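Local coordinates for protein alpha-L-arabinosidase (Xanthomonas axonopodis pv. citri, PDB 6D25) that probably hydrolyses terminal alpha-L-arabinofuranosyl side groups of arabinoxylans, as a trimeric family GH51 arabinofuranosidase that can cope with internal di-substitutions, at residues L35-R46 against Y404-L412; H440-S451 against L509-Q520. All coordinates share one frame; numbering follows the deposited sequence.

Overall arrangement
Following the chain from its N terminus, strand 29-36 and the loop to strand 43-44 come first, and interaction 1 lays them against residues 404-412, a turn and the start of strand 407-421. It closes a loop of 357 residues that holds the eight parallel strands of the (beta/alpha)8 barrel, 51-52 to 366-371. Interaction 2 follows in series, pairing strand 441-447 with the last strand, 513-519, and closing a helix-free loop of 57 residues, 25 of them in strands. The two neither nest nor cross. Their centres lie about 17 Å apart in one mixed beta sheet, where they touch through Y404 on A444 and M516, L35 on I443, and L410 on V441.

Interaction 1: L35-R46 against Y404-L412; sequences LRVDQPGAQVSR and YQDATHLPL
R46 and D406 join through a salt bridge and a backbone bond that engage both carboxylate oxygens. R46 NH1 lies 2.9 Å from D406 OD2, on its syn lone pair and near the guanidinium plane, although the two flat groups stand almost perpendicular. The other oxygen, D406 OD1, accepts the R46 backbone N from above the carboxylate plane and a further bond from a water that also meets S45 OG; that hydroxyl is bound to Q47 N as well. R46 CG sits between its own backbone N and carbonyl carbon (chi1 68°), and from there the chain runs extended to NE, passing OD2 with CD at 3.3 Å. The carboxylate is thereby gripped at both oxygens where the chain leaves strand 43-44 at R46 and D406 leads into strand 407-421.

Backbone bonds continue the pairing. V44 N reaches A407 O at 2.7 Å, H409 N binds A42 O, and G41 N binds H409 O. Beyond the type I turn R36-Q39, R36 N donates to P411 O at 3.0 Å in a nearly straight bond. R36 also holds D38 side-on, NE to OD1 and NH2 to OD2, a salt bridge between two residues of this turn.

Apolar contacts lie between these bonds. L410 CD2 lies 3.9 Å from P40 CA, while L410 CB meets L35 CD1. T408 CG2, anti to its backbone N, abuts P40 CB at 3.6 Å. V44 divides its branches: CG1 leans on Y404 O and CG2 on H409 CB.

In the fold, this antiparallel pairing brings the N-terminal strand 29-36 and strand 43-44 onto strand 407-421 of the C-terminal beta domain. Strand 424-435 flanks 407-421 on its other edge, strand 454-461 runs beside 29-36, and L35, Y404 and L410 pack on strand 441-447.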
loop_
_atom_site.group_PDB
_atom_site.type_symbol
_atom_site.label_atom_id
_atom_site.label_comp_id
_atom_site.label_asym_id
_atom_site.label_seq_id
_atom_site.Cartn_x
_atom_site.Cartn_y
_atom_site.Cartn_z
ATOM N N LEU A 35 19.387 49.565 6.369
ATOM C CA LEU A 35 20.103 48.292 6.468
ATOM C C LEU A 35 20.685 48.184 7.880
ATOM O O LEU A 35 21.450 49.077 8.328
ATOM C CB LEU A 35 21.230 48.260 5.439
ATOM C CG LEU A 35 22.150 47.028 5.510
ATOM C CD1 LEU A 35 21.367 45.751 5.323
ATOM C CD2 LEU A 35 23.310 47.134 4.530
ATOM N N ARG A 36 20.320 47.122 8.577
ATOM C CA ARG A 36 20.744 46.926 9.970
ATOM C C ARG A 36 21.855 45.864 10.018
ATOM O O ARG A 36 21.620 44.739 10.336
ATOM C CB ARG A 36 19.542 46.541 10.839
ATOM C CG ARG A 36 18.407 47.559 10.864
ATOM C CD ARG A 36 18.835 48.954 11.257
ATOM N NE ARG A 36 19.438 49.005 12.552
ATOM C CZ ARG A 36 18.831 49.391 13.663
ATOM N NH1 ARG A 36 17.511 49.621 13.646
ATOM N NH2 ARG A 36 19.540 49.504 14.784
ATOM N N VAL A 37 23.082 46.287 9.756
ATOM C CA VAL A 37 24.243 45.408 9.886
ATOM C C VAL A 37 24.422 45.041 11.371
ATOM O O VAL A 37 24.912 43.996 11.671
ATOM C CB VAL A 37 25.516 46.047 9.305
ATOM C CG1 VAL A 37 26.738 45.142 9.452
ATOM C CG2 VAL A 37 25.314 46.466 7.855
ATOM N N ASP A 38 23.947 45.907 12.264
ATOM C CA ASP A 38 24.005 45.712 13.703
ATOM C C ASP A 38 22.924 44.747 14.202
ATOM O O ASP A 38 22.883 44.483 15.391
ATOM C CB ASP A 38 23.853 47.057 14.433
ATOM C CG ASP A 38 22.600 47.862 14.067
ATOM O OD1 ASP A 38 21.981 47.629 13.012
ATOM O OD2 ASP A 38 22.278 48.772 14.816
ATOM N N GLN A 39 22.053 44.203 13.340
ATOM C CA GLN A 39 21.031 43.247 13.801
ATOM C C GLN A 39 21.103 41.963 12.984
ATOM O O GLN A 39 20.132 41.574 12.328
ATOM C CB GLN A 39 19.635 43.867 13.739
ATOM C CG GLN A 39 19.466 45.110 14.610
ATOM C CD GLN A 39 18.099 45.722 14.430
ATOM O OE1 GLN A 39 17.392 45.369 13.483
ATOM N NE2 GLN A 39 17.698 46.536 15.374
ATOM N N PRO A 40 22.233 41.275 13.014
ATOM C CA PRO A 40 22.364 40.027 12.270
ATOM C C PRO A 40 21.327 38.976 12.684
ATOM O O PRO A 40 21.043 38.845 13.875
ATOM C CB PRO A 40 23.779 39.519 12.575
ATOM C CG PRO A 40 24.120 40.155 13.921
ATOM C CD PRO A 40 23.456 41.508 13.821
ATOM N N GLY A 41 20.745 38.268 11.703
ATOM C CA GLY A 41 19.703 37.284 11.936
ATOM C C GLY A 41 20.183 35.880 11.619
ATOM O O GLY A 41 21.296 35.541 11.916
ATOM N N ALA A 42 19.315 35.071 11.043
ATOM C CA ALA A 42 19.550 33.637 10.878
ATOM C C ALA A 42 20.517 33.379 9.715
ATOM O O ALA A 42 20.711 34.265 8.836
ATOM C CB ALA A 42 18.216 32.975 10.605
ATOM N N GLN A 43 21.058 32.176 9.689
ATOM C CA GLN A 43 21.878 31.743 8.577
ATOM C C GLN A 43 21.004 31.564 7.342
ATOM O O GLN A 43 19.944 30.920 7.389
ATOM C CB GLN A 43 22.631 30.443 8.883
ATOM C CG GLN A 43 23.405 29.922 7.681
ATOM C CD GLN A 43 24.030 28.557 7.911
ATOM O OE1 GLN A 43 25.206 28.457 8.190
ATOM N NE2 GLN A 43 23.238 27.495 7.828
ATOM N N VAL A 44 21.477 32.121 6.231
ATOM C CA VAL A 44 20.866 31.913 4.931
ATOM C C VAL A 44 21.533 30.658 4.336
ATOM O O VAL A 44 22.704 30.704 3.907
ATOM C CB VAL A 44 21.070 33.138 4.029
ATOM C CG1 VAL A 44 20.502 32.927 2.638
ATOM C CG2 VAL A 44 20.499 34.409 4.651
ATOM N N SER A 45 20.828 29.528 4.401
ATOM C CA SER A 45 21.434 28.259 4.041
ATOM C C SER A 45 21.872 28.275 2.578
ATOM O O SER A 45 21.113 28.650 1.691
ATOM C CB SER A 45 20.526 27.072 4.293
ATOM O OG SER A 45 21.154 25.876 3.860
ATOM N N ARG A 46 23.064 27.737 2.345
ATOM C CA ARG A 46 23.481 27.531 0.962
ATOM C C ARG A 46 22.496 26.628 0.214
ATOM O O ARG A 46 22.437 26.721 -1.004
ATOM C CB ARG A 46 24.891 26.950 0.872
ATOM C CG ARG A 46 25.067 25.521 1.368
ATOM C CD ARG A 46 26.540 25.131 1.232
ATOM N NE ARG A 46 26.723 23.702 1.534
ATOM C CZ ARG A 46 26.820 23.165 2.729
ATOM N NH1 ARG A 46 26.816 23.941 3.821
ATOM N NH2 ARG A 46 26.990 21.848 2.783
ATOM N N TYR A 404 25.538 34.842 -0.735
ATOM C CA TYR A 404 24.461 34.492 0.176
ATOM C C TYR A 404 24.614 33.067 0.736
ATOM O O TYR A 404 23.970 32.747 1.733
ATOM C CB TYR A 404 23.101 34.626 -0.509
ATOM C CG TYR A 404 22.548 36.030 -0.604
ATOM C CD1 TYR A 404 23.322 37.091 -1.017
ATOM C CD2 TYR A 404 21.231 36.287 -0.268
ATOM C CE1 TYR A 404 22.818 38.386 -1.074
ATOM C CE2 TYR A 404 20.696 37.569 -0.331
ATOM C CZ TYR A 404 21.496 38.627 -0.728
ATOM O OH TYR A 404 20.974 39.889 -0.802
ATOM N N GLN A 405 25.448 32.207 0.136
ATOM C CA GLN A 405 25.541 30.816 0.561
ATOM C C GLN A 405 26.122 30.738 1.980
ATOM O O GLN A 405 27.270 31.110 2.199
ATOM C CB GLN A 405 26.428 30.010 -0.403
ATOM C CG GLN A 405 25.757 29.850 -1.760
ATOM C CD GLN A 405 26.427 28.817 -2.623
ATOM O OE1 GLN A 405 27.153 27.957 -2.118
ATOM N NE2 GLN A 405 26.136 28.842 -3.927
ATOM N N ASP A 406 25.286 30.309 2.941
ATOM C CA ASP A 406 25.668 30.190 4.346
ATOM C C ASP A 406 26.032 31.555 4.944
ATOM O O ASP A 406 26.807 31.634 5.893
ATOM C CB ASP A 406 26.751 29.118 4.543
ATOM C CG ASP A 406 26.218 27.692 4.353
ATOM O OD1 ASP A 406 24.963 27.477 4.478
ATOM O OD2 ASP A 406 27.062 26.797 4.080
ATOM N N ALA A 407 25.467 32.604 4.400
ATOM C CA ALA A 407 25.675 33.958 4.920
ATOM C C ALA A 407 24.734 34.172 6.106
ATOM O O ALA A 407 23.946 33.271 6.475
ATOM C CB ALA A 407 25.409 34.988 3.840
ATOM N N THR A 408 24.837 35.358 6.694
ATOM C CA THR A 408 23.984 35.793 7.781
ATOM C C THR A 408 23.001 36.841 7.225
ATOM O O THR A 408 23.420 37.853 6.652
ATOM C CB THR A 408 24.834 36.386 8.915
ATOM O OG1 THR A 408 25.723 35.388 9.400
ATOM C CG2 THR A 408 24.023 36.925 10.067
ATOM N N HIS A 409 21.721 36.602 7.435
ATOM C CA HIS A 409 20.678 37.557 7.038
ATOM C C HIS A 409 20.866 38.902 7.763
ATOM O O HIS A 409 21.073 38.937 8.991
ATOM C CB HIS A 409 19.294 36.974 7.347
ATOM C CG HIS A 409 18.187 37.975 7.294
ATOM N ND1 HIS A 409 17.700 38.456 6.104
ATOM C CD2 HIS A 409 17.493 38.588 8.293
ATOM C CE1 HIS A 409 16.738 39.316 6.379
ATOM N NE2 HIS A 409 16.583 39.430 7.710
ATOM N N LEU A 410 20.739 40.006 7.029
ATOM C CA LEU A 410 20.666 41.324 7.615
ATOM C C LEU A 410 19.328 41.981 7.235
ATOM O O LEU A 410 18.913 41.933 6.066
ATOM C CB LEU A 410 21.812 42.206 7.119
ATOM C CG LEU A 410 23.218 41.659 7.364
ATOM C CD1 LEU A 410 24.238 42.574 6.728
ATOM C CD2 LEU A 410 23.533 41.461 8.837
ATOM N N PRO A 411 18.659 42.610 8.209
ATOM C CA PRO A 411 17.378 43.280 7.914
ATOM C C PRO A 411 17.597 44.429 6.943
ATOM O O PRO A 411 18.456 45.283 7.202
ATOM C CB PRO A 411 16.849 43.796 9.259
ATOM C CG PRO A 411 17.537 42.838 10.266
ATOM C CD PRO A 411 18.880 42.531 9.659
ATOM N N LEU A 412 16.852 44.435 5.863
ATOM C CA LEU A 412 16.827 45.547 4.897
ATOM C C LEU A 412 15.364 45.955 4.725
ATOM O O LEU A 412 14.589 45.172 4.218
ATOM C CB LEU A 412 17.457 45.130 3.565
ATOM C CG LEU A 412 17.378 46.204 2.461
ATOM C CD1 LEU A 412 18.265 47.412 2.758
ATOM C CD2 LEU A 412 17.828 45.638 1.127
HETATM O O HOH W 1 23.518 25.330 5.248
#

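Interaction 2: H440-S451 against L509-Q520; sequences HVYIALTNLDAS and LPAHSIVMLKLQ
The H440 ring carries K518 CE over the centre of one face, a CH-pi contact 3.6 Å from the centroid, while L519 O sits at its edge. H440 ND1 donates to that oxygen at 3.0 Å, close to both the ring and carbonyl planes, which fixes the rotation of the imidazole; a water links L519 O to V441 N. K518 is extended throughout, with CG anti to the backbone N (chi1 173°), and runs alongside Y442 in the same direction until CD lies 3.6 Å from Y442 OH. That hydroxyl is bound to D438. At the far end the H512 ring has A450 O near its plane, held by ND1 at 3.0 Å from above the carbonyl plane, and NE2 is bound to A475 O.

Between these ends the pairing is antiparallel, with 162° between the N-to-C directions of strands 441-447 and 513-519. I443 pairs with L517 and L445 with V515, each through two backbone bonds. N447 N binds S513 O, and H512 and S513 both face N447 in a G1 beta bulge. N447 ND2 reaches L509 O at 3.2 Å, in its own amide plane, and also A452 O; N447 OD1 accepts D449 N in an Asx turn. H512 N closes on D449 O.

Apolar side chains meet on both faces of the pair. M516, bent at chi2 and chi3, brings CE to 3.6 Å from A444 CB. On the opposite face I443 CD1 touches L519 CD1, and L445 CB lies against V515 CG2 at 3.9 Å.

Strand 424-435 bonds the other edge of 441-447, and strand 468-473 pairs with 513-519. V441, I443 and L445 rest on strand 407-421. The pair thus lies within the C-terminal beta domain that accompanies the (beta/alpha)8 barrel in GH51 enzymes, with helix 346-361 on T446, H512 and I514 and S353 bound to T446 OG1.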
loop_
_atom_site.group_PDB
_atom_site.type_symbol
_atom_site.label_atom_id
_atom_site.label_comp_id
_atom_site.label_asym_id
_atom_site.label_seq_id
_atom_site.Cartn_x
_atom_site.Cartn_y
_atom_site.Cartn_z
ATOM N N HIS A 440 32.301 40.435 4.278
ATOM C CA HIS A 440 31.753 41.641 3.639
ATOM C C HIS A 440 30.219 41.614 3.674
ATOM O O HIS A 440 29.574 40.534 3.639
ATOM C CB HIS A 440 32.253 41.754 2.186
ATOM C CG HIS A 440 33.717 42.012 2.087
ATOM N ND1 HIS A 440 34.246 43.302 2.102
ATOM C CD2 HIS A 440 34.770 41.170 2.033
ATOM C CE1 HIS A 440 35.570 43.237 2.059
ATOM N NE2 HIS A 440 35.919 41.932 1.998
ATOM N N VAL A 441 29.657 42.810 3.699
ATOM C CA VAL A 441 28.221 42.980 3.570
ATOM C C VAL A 441 27.871 43.106 2.078
ATOM O O VAL A 441 28.547 43.836 1.344
ATOM C CB VAL A 441 27.711 44.190 4.365
ATOM C CG1 VAL A 441 26.273 44.547 4.031
ATOM C CG2 VAL A 441 27.910 43.963 5.849
ATOM N N TYR A 442 26.825 42.393 1.660
ATOM C CA TYR A 442 26.313 42.442 0.305
ATOM C C TYR A 442 24.845 42.873 0.318
ATOM O O TYR A 442 24.084 42.480 1.219
ATOM C CB TYR A 442 26.419 41.086 -0.384
ATOM C CG TYR A 442 27.827 40.627 -0.676
ATOM C CD1 TYR A 442 28.630 40.107 0.339
ATOM C CD2 TYR A 442 28.367 40.734 -1.934
ATOM C CE1 TYR A 442 29.926 39.675 0.077
ATOM C CE2 TYR A 442 29.657 40.330 -2.210
ATOM C CZ TYR A 442 30.444 39.805 -1.204
ATOM O OH TYR A 442 31.724 39.404 -1.475
ATOM N N ILE A 443 24.478 43.707 -0.672
ATOM C CA ILE A 443 23.112 44.207 -0.816
ATOM C C ILE A 443 22.664 43.932 -2.244
ATOM O O ILE A 443 23.352 44.377 -3.176
ATOM C CB ILE A 443 22.979 45.715 -0.564
ATOM C CG1 ILE A 443 23.618 46.163 0.747
ATOM C CG2 ILE A 443 21.502 46.124 -0.719
ATOM C CD1 ILE A 443 23.767 47.674 0.835
ATOM N N ALA A 444 21.548 43.191 -2.376
ATOM C CA ALA A 444 20.922 42.932 -3.656
ATOM C C ALA A 444 19.740 43.888 -3.814
ATOM O O ALA A 444 18.951 44.038 -2.871
ATOM C CB ALA A 444 20.483 41.505 -3.723
ATOM N N LEU A 445 19.625 44.510 -4.992
ATOM C CA LEU A 445 18.461 45.327 -5.312
ATOM C C LEU A 445 17.986 44.973 -6.734
ATOM O O LEU A 445 18.823 44.827 -7.658
ATOM C CB LEU A 445 18.842 46.812 -5.261
ATOM C CG LEU A 445 19.237 47.368 -3.891
ATOM C CD1 LEU A 445 19.836 48.755 -4.058
ATOM C CD2 LEU A 445 18.040 47.416 -2.925
ATOM N N THR A 446 16.682 44.918 -6.901
ATOM C CA THR A 446 16.035 44.673 -8.156
ATOM C C THR A 446 15.033 45.796 -8.434
ATOM O O THR A 446 14.196 46.110 -7.569
ATOM C CB THR A 446 15.283 43.338 -8.127
ATOM O OG1 THR A 446 16.247 42.297 -7.949
ATOM C CG2 THR A 446 14.509 43.087 -9.395
ATOM N N ASN A 447 15.131 46.384 -9.620
ATOM C CA ASN A 447 14.146 47.364 -10.103
ATOM C C ASN A 447 13.187 46.606 -11.028
ATOM O O ASN A 447 13.579 46.190 -12.127
ATOM C CB ASN A 447 14.824 48.518 -10.841
ATOM C CG ASN A 447 13.887 49.646 -11.250
ATOM O OD1 ASN A 447 12.646 49.468 -11.195
ATOM N ND2 ASN A 447 14.475 50.800 -11.636
ATOM N N LEU A 448 11.948 46.442 -10.588
ATOM C CA LEU A 448 10.927 45.647 -11.296
ATOM C C LEU A 448 10.308 46.447 -12.436
ATOM O O LEU A 448 9.656 45.855 -13.285
ATOM C CB LEU A 448 9.814 45.233 -10.322
ATOM C CG LEU A 448 10.163 44.157 -9.280
ATOM C CD1 LEU A 448 10.977 44.717 -8.130
ATOM C CD2 LEU A 448 8.893 43.501 -8.743
ATOM N N ASP A 449 10.458 47.756 -12.446
ATOM C CA ASP A 449 9.791 48.605 -13.438
ATOM C C ASP A 449 10.433 48.336 -14.813
ATOM O O ASP A 449 11.656 48.381 -14.958
ATOM C CB ASP A 449 9.877 50.085 -13.042
ATOM C CG ASP A 449 8.874 50.969 -13.757
ATOM O OD1 ASP A 449 8.869 50.927 -15.023
ATOM O OD2 ASP A 449 8.108 51.704 -13.041
ATOM N N ALA A 450 9.599 48.098 -15.821
ATOM C CA ALA A 450 10.066 47.829 -17.188
ATOM C C ALA A 450 10.683 49.089 -17.816
ATOM O O ALA A 450 11.432 48.952 -18.784
ATOM C CB ALA A 450 8.920 47.339 -18.066
ATOM N N SER A 451 10.397 50.295 -17.334
ATOM C CA SER A 451 10.968 51.450 -18.024
ATOM C C SER A 451 11.474 52.557 -17.084
ATOM O O SER A 451 12.269 53.368 -17.545
ATOM C CB SER A 451 10.005 51.999 -19.054
ATOM O OG SER A 451 8.869 52.533 -18.409
ATOM N N LEU A 509 19.631 53.123 -9.899
ATOM C CA LEU A 509 19.243 51.751 -10.267
ATOM C C LEU A 509 18.453 51.789 -11.579
ATOM O O LEU A 509 17.314 52.310 -11.611
ATOM C CB LEU A 509 18.384 51.199 -9.131
ATOM C CG LEU A 509 18.086 49.714 -9.211
ATOM C CD1 LEU A 509 19.373 48.892 -9.253
ATOM C CD2 LEU A 509 17.211 49.268 -8.039
ATOM N N PRO A 510 19.040 51.292 -12.668
ATOM C CA PRO A 510 18.308 51.360 -13.941
ATOM C C PRO A 510 17.034 50.502 -13.929
ATOM O O PRO A 510 16.880 49.565 -13.111
ATOM C CB PRO A 510 19.290 50.804 -15.005
ATOM C CG PRO A 510 20.652 50.986 -14.364
ATOM C CD PRO A 510 20.372 50.735 -12.889
ATOM N N ALA A 511 16.139 50.837 -14.845
ATOM C CA ALA A 511 14.913 50.028 -15.086
ATOM C C ALA A 511 15.307 48.568 -15.324
ATOM O O ALA A 511 16.386 48.296 -15.840
ATOM C CB ALA A 511 14.154 50.609 -16.255
ATOM N N HIS A 512 14.424 47.634 -14.948
ATOM C CA HIS A 512 14.544 46.223 -15.263
ATOM C C HIS A 512 15.985 45.709 -15.042
ATOM O O HIS A 512 16.616 45.159 -15.951
ATOM C CB HIS A 512 14.020 45.932 -16.671
ATOM C CG HIS A 512 14.701 46.628 -17.814
ATOM N ND1 HIS A 512 14.064 47.617 -18.536
ATOM C CD2 HIS A 512 15.888 46.425 -18.422
ATOM C CE1 HIS A 512 14.836 48.006 -19.538
ATOM N NE2 HIS A 512 15.971 47.317 -19.485
ATOM N N SER A 513 16.470 45.827 -13.801
ATOM C CA SER A 513 17.846 45.491 -13.527
ATOM C C SER A 513 17.954 44.883 -12.117
ATOM O O SER A 513 17.112 45.116 -11.242
ATOM C CB SER A 513 18.772 46.702 -13.682
ATOM O OG SER A 513 18.652 47.592 -12.586
ATOM N N ILE A 514 19.020 44.098 -11.954
ATOM C CA ILE A 514 19.434 43.537 -10.715
ATOM C C ILE A 514 20.859 43.995 -10.421
ATOM O O ILE A 514 21.717 43.834 -11.271
ATOM C CB ILE A 514 19.395 41.998 -10.773
ATOM C CG1 ILE A 514 18.012 41.474 -11.156
ATOM C CG2 ILE A 514 19.866 41.367 -9.459
ATOM C CD1 ILE A 514 18.067 40.071 -11.731
ATOM N N VAL A 515 21.117 44.506 -9.230
ATOM C CA VAL A 515 22.507 44.788 -8.833
ATOM C C VAL A 515 22.818 44.006 -7.548
ATOM O O VAL A 515 21.941 43.755 -6.714
ATOM C CB VAL A 515 22.782 46.284 -8.649
ATOM C CG1 VAL A 515 22.480 47.069 -9.922
ATOM C CG2 VAL A 515 21.997 46.874 -7.478
ATOM N N MET A 516 24.072 43.595 -7.442
ATOM C CA MET A 516 24.627 43.008 -6.245
ATOM C C MET A 516 25.818 43.876 -5.827
ATOM O O MET A 516 26.763 44.020 -6.589
ATOM C CB MET A 516 25.045 41.554 -6.451
ATOM C CG MET A 516 25.584 40.891 -5.206
ATOM S SD MET A 516 24.373 40.735 -3.871
ATOM C CE MET A 516 23.348 39.436 -4.544
ATOM N N LEU A 517 25.704 44.505 -4.669
ATOM C CA LEU A 517 26.676 45.466 -4.141
ATOM C C LEU A 517 27.472 44.841 -3.001
ATOM O O LEU A 517 26.906 44.116 -2.193
ATOM C CB LEU A 517 25.948 46.691 -3.600
ATOM C CG LEU A 517 24.989 47.357 -4.581
ATOM C CD1 LEU A 517 24.345 48.575 -3.942
ATOM C CD2 LEU A 517 25.719 47.753 -5.854
ATOM N N LYS A 518 28.767 45.091 -3.008
ATOM C CA LYS A 518 29.665 44.627 -1.976
ATOM C C LYS A 518 30.239 45.843 -1.253
ATOM O O LYS A 518 30.852 46.731 -1.908
ATOM C CB LYS A 518 30.784 43.809 -2.619
ATOM C CG LYS A 518 31.906 43.380 -1.683
ATOM C CD LYS A 518 32.953 42.604 -2.418
ATOM C CE LYS A 518 34.044 42.114 -1.504
ATOM N NZ LYS A 518 35.164 41.458 -2.212
ATOM N N LEU A 519 29.985 45.936 0.041
ATOM C CA LEU A 519 30.534 47.021 0.855
ATOM C C LEU A 519 31.933 46.639 1.340
ATOM O O LEU A 519 32.175 45.501 1.737
ATOM C CB LEU A 519 29.602 47.322 2.035
ATOM C CG LEU A 519 28.173 47.667 1.650
ATOM C CD1 LEU A 519 27.329 48.099 2.829
ATOM C CD2 LEU A 519 28.189 48.794 0.647
ATOM N N GLN A 520 32.855 47.571 1.302
ATOM C CA GLN A 520 34.061 47.462 2.111
ATOM C C GLN A 520 33.694 47.985 3.513
ATOM O O GLN A 520 33.353 49.182 3.785
ATOM C CB GLN A 520 35.212 48.206 1.429
ATOM C CG GLN A 520 36.508 47.401 1.362
ATOM C CD GLN A 520 36.497 46.226 0.401
ATOM O OE1 GLN A 520 35.491 45.899 -0.252
ATOM N NE2 GLN A 520 37.642 45.557 0.324
ATOM O OXT GLN A 520 33.630 47.154 4.408
HETATM O O HOH W 2 31.461 45.041 4.359
#